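Local coordinates for protein choline dehydrogenase and related flavoproteins (Aspergillus oryzae, PDB 3Q9T) that oxidises formate as a flavoenzyme of the glucose-methanol-choline oxidoreductase family, with a modified FAD, 8-formyl-FAD, bound at its catalytic site, at residues A515-N520 with V545-P550. Sequence-based numbering, arbitrary orientation.
Sequences ARLSKN and VIPIIP
Two irregular segments, 515-520 and 545-550, are joined by one backbone hydrogen bond, one apolar side-chain contact and one water bridge. The amide N of L517 donates to O of V545 at 2.8 Å, nearly straight (171° at the hydrogen) and on a lone pair in the carbonyl plane. R516 CA adds a weaker CA-H...O contact to the same oxygen, 3.3 Å long. Beside this bond the side chain of L517 crosses the ring of P547 obliquely. L517 CG lies 3.9 Å from P547 CG, and the CD2 methyl of L517 is 4.1 Å from the same ring carbon. CG of R516 sits in the cramped rotamer between N and C (chi1 74°). The chain then runs out straight to NE, and the guanidinium meets a water at its edge, in its plane. The water accepts from R516 NH1 at 2.8 Å and donates to P547 O at 2.7 Å. R516 NH2 is bonded to Q523 O, which further fixes the guanidinium. CB of V545 points away from 515-520; the side chain packs on V561 of helix 555-572, though V545 CG2 still lies 3.9 Å from A515 O. I546 packs on the same helix, its side chain about 7 Å from the bound 8-formyl-FAD and close to the FAD-binding A543. F115 of helix 113-116 touches R516, L517 and P547. The contact thus ties the loop before strand 538-540 to the one leading from that strand into helix 555-572.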
ATOM      1  N   ALA A 515     -12.345  -9.750  20.178  1.00 16.69           N
ATOM      2  CA  ALA A 515     -13.086  -9.649  21.431  1.00 17.01           C
ATOM      3  C   ALA A 515     -13.115 -11.037  22.049  1.00 17.85           C
ATOM      4  O   ALA A 515     -14.169 -11.604  22.289  1.00 16.99           O
ATOM      5  CB  ALA A 515     -14.493  -9.107  21.195  1.00 16.36           C
ATOM      6  N   ARG A 516     -11.929 -11.556  22.330  1.00 15.07           N
ATOM      7  CA  ARG A 516     -11.743 -12.975  22.492  1.00 16.76           C
ATOM      8  C   ARG A 516     -12.281 -13.560  23.787  1.00 22.55           C
ATOM      9  O   ARG A 516     -12.303 -12.903  24.840  1.00 19.87           O
ATOM     10  CB  ARG A 516     -10.267 -13.328  22.352  1.00 14.72           C
ATOM     11  CG  ARG A 516      -9.406 -12.934  23.540  1.00 18.60           C
ATOM     12  CD  ARG A 516      -7.934 -13.149  23.193  1.00 15.63           C
ATOM     13  NE  ARG A 516      -7.061 -12.717  24.264  1.00 19.54           N
ATOM     14  CZ  ARG A 516      -5.741 -12.827  24.237  1.00 18.18           C
ATOM     15  NH1 ARG A 516      -5.136 -13.352  23.175  1.00 15.91           N
ATOM     16  NH2 ARG A 516      -5.031 -12.403  25.271  1.00 16.00           N
ATOM     17  N   LEU A 517     -12.722 -14.808  23.682  1.00 19.04           N
ATOM     18  CA  LEU A 517     -13.136 -15.522  24.867  0.58 17.89           C
ATOM     19  C   LEU A 517     -11.955 -15.590  25.837  1.00 18.00           C
ATOM     20  O   LEU A 517     -10.784 -15.674  25.436  1.00 18.37           O
ATOM     21  CB  LEU A 517     -13.711 -16.896  24.517  0.58 16.94           C
ATOM     22  CG  LEU A 517     -12.806 -18.119  24.528  0.58 16.02           C
ATOM     23  CD1 LEU A 517     -12.402 -18.376  25.940  0.58 19.39           C
ATOM     24  CD2 LEU A 517     -13.555 -19.308  23.982  0.58 13.64           C
ATOM     25  N   SER A 518     -12.284 -15.515  27.123  1.00 17.27           N
ATOM     26  CA  SER A 518     -11.254 -15.432  28.156  1.00 15.44           C
ATOM     27  C   SER A 518     -11.811 -15.711  29.551  1.00 18.63           C
ATOM     28  O   SER A 518     -13.019 -15.739  29.758  1.00 23.46           O
ATOM     29  CB  SER A 518     -10.620 -14.038  28.132  1.00 15.31           C
ATOM     30  OG  SER A 518     -11.591 -13.057  28.463  1.00 19.83           O
ATOM     31  N   LYS A 519     -10.921 -15.871  30.522  1.00 21.02           N
ATOM     32  CA  LYS A 519     -11.357 -16.134  31.888  1.00 27.13           C
ATOM     33  C   LYS A 519     -11.607 -14.861  32.698  1.00 28.64           C
ATOM     34  O   LYS A 519     -12.317 -14.901  33.691  1.00 22.28           O
ATOM     35  CB  LYS A 519     -10.367 -17.059  32.603  1.00 21.93           C
ATOM     36  CG  LYS A 519     -10.434 -18.496  32.077  1.00 28.39           C
ATOM     37  CD  LYS A 519      -9.261 -19.328  32.550  1.00 37.89           C
ATOM     38  CE  LYS A 519      -9.508 -20.813  32.278  1.00 34.67           C
ATOM     39  NZ  LYS A 519      -8.251 -21.603  32.439  1.00 37.07           N
ATOM     40  N   ASN A 520     -11.035 -13.739  32.270  1.00 16.41           N
ATOM     41  CA  ASN A 520     -11.231 -12.468  32.962  1.00 28.08           C
ATOM     42  C   ASN A 520     -10.825 -11.335  32.052  1.00 22.08           C
ATOM     43  O   ASN A 520     -10.206 -11.562  31.016  1.00 23.62           O
ATOM     44  CB  ASN A 520     -10.372 -12.400  34.223  1.00 23.45           C
ATOM     45  CG  ASN A 520      -8.923 -12.654  33.926  1.00 23.03           C
ATOM     46  OD1 ASN A 520      -8.265 -11.869  33.228  1.00 26.25           O
ATOM     47  ND2 ASN A 520      -8.410 -13.765  34.433  1.00 25.93           N
ATOM     48  N   VAL A 545     -14.499 -13.645  18.810  1.00 17.45           N
ATOM     49  CA  VAL A 545     -14.532 -14.408  20.023  1.00 17.13           C
ATOM     50  C   VAL A 545     -13.409 -15.446  20.032  1.00 16.25           C
ATOM     51  O   VAL A 545     -12.879 -15.797  21.092  1.00 20.63           O
ATOM     52  CB  VAL A 545     -15.933 -15.047  20.121  1.00 19.92           C
ATOM     53  CG1 VAL A 545     -15.876 -16.508  20.468  1.00 17.21           C
ATOM     54  CG2 VAL A 545     -16.809 -14.239  21.058  1.00 18.32           C
ATOM     55  N   ILE A 546     -13.035 -15.897  18.838  1.00 14.23           N
ATOM     56  CA  ILE A 546     -12.034 -16.956  18.631  1.00 17.34           C
ATOM     57  C   ILE A 546     -10.647 -16.622  19.177  1.00 15.81           C
ATOM     58  O   ILE A 546     -10.008 -15.672  18.730  1.00 17.30           O
ATOM     59  CB  ILE A 546     -11.955 -17.322  17.138  1.00 13.09           C
ATOM     60  CG1 ILE A 546     -13.309 -17.878  16.682  1.00 17.09           C
ATOM     61  CG2 ILE A 546     -10.849 -18.326  16.876  1.00 14.35           C
ATOM     62  CD1 ILE A 546     -13.447 -18.041  15.148  1.00 14.69           C
ATOM     63  N   PRO A 547     -10.184 -17.400  20.166  1.00 20.16           N
ATOM     64  CA  PRO A 547      -8.948 -17.093  20.902  1.00 18.27           C
ATOM     65  C   PRO A 547      -7.645 -17.640  20.268  1.00 20.64           C
ATOM     66  O   PRO A 547      -6.571 -17.140  20.577  1.00 19.96           O
ATOM     67  CB  PRO A 547      -9.190 -17.750  22.262  1.00 13.60           C
ATOM     68  CG  PRO A 547     -10.047 -18.936  21.929  1.00 13.49           C
ATOM     69  CD  PRO A 547     -10.910 -18.548  20.748  1.00 15.73           C
ATOM     70  N   ILE A 548      -7.748 -18.661  19.430  1.00 20.49           N
ATOM     71  CA  ILE A 548      -6.606 -19.208  18.692  1.00 19.91           C
ATOM     72  C   ILE A 548      -7.125 -19.629  17.320  1.00 18.61           C
ATOM     73  O   ILE A 548      -8.009 -20.481  17.226  1.00 18.10           O
ATOM     74  CB  ILE A 548      -6.028 -20.453  19.367  1.00 19.58           C
ATOM     75  CG1 ILE A 548      -5.610 -20.155  20.801  1.00 18.83           C
ATOM     76  CG2 ILE A 548      -4.822 -20.975  18.579  1.00 20.29           C
ATOM     77  CD1 ILE A 548      -5.022 -21.355  21.508  1.00 16.14           C
ATOM     78  N   ILE A 549      -6.607 -19.026  16.258  1.00 14.02           N
ATOM     79  CA  ILE A 549      -7.205 -19.227  14.928  1.00 18.53           C
ATOM     80  C   ILE A 549      -7.073 -20.686  14.460  1.00 19.25           C
ATOM     81  O   ILE A 549      -6.011 -21.281  14.564  1.00 19.69           O
ATOM     82  CB  ILE A 549      -6.583 -18.266  13.881  1.00 16.58           C
ATOM     83  CG1 ILE A 549      -7.410 -18.263  12.587  1.00 15.59           C
ATOM     84  CG2 ILE A 549      -5.113 -18.635  13.631  1.00 15.73           C
ATOM     85  CD1 ILE A 549      -6.837 -17.325  11.475  1.00 14.82           C
ATOM     86  N   PRO A 550      -8.175 -21.279  13.983  1.00 28.08           N
ATOM     87  CA  PRO A 550      -8.138 -22.676  13.516  1.00 18.56           C
ATOM     88  C   PRO A 550      -7.146 -22.888  12.364  1.00 23.43           C
ATOM     89  O   PRO A 550      -6.703 -21.912  11.748  1.00 20.58           O
ATOM     90  CB  PRO A 550      -9.581 -22.929  13.046  1.00 15.29           C
ATOM     91  CG  PRO A 550     -10.416 -21.968  13.865  1.00 16.18           C
ATOM     92  CD  PRO A 550      -9.551 -20.750  14.087  1.00 16.27           C
TER
HETATM   93  O   HOH W   1      -6.085 -14.448  20.784  1.00 19.45           O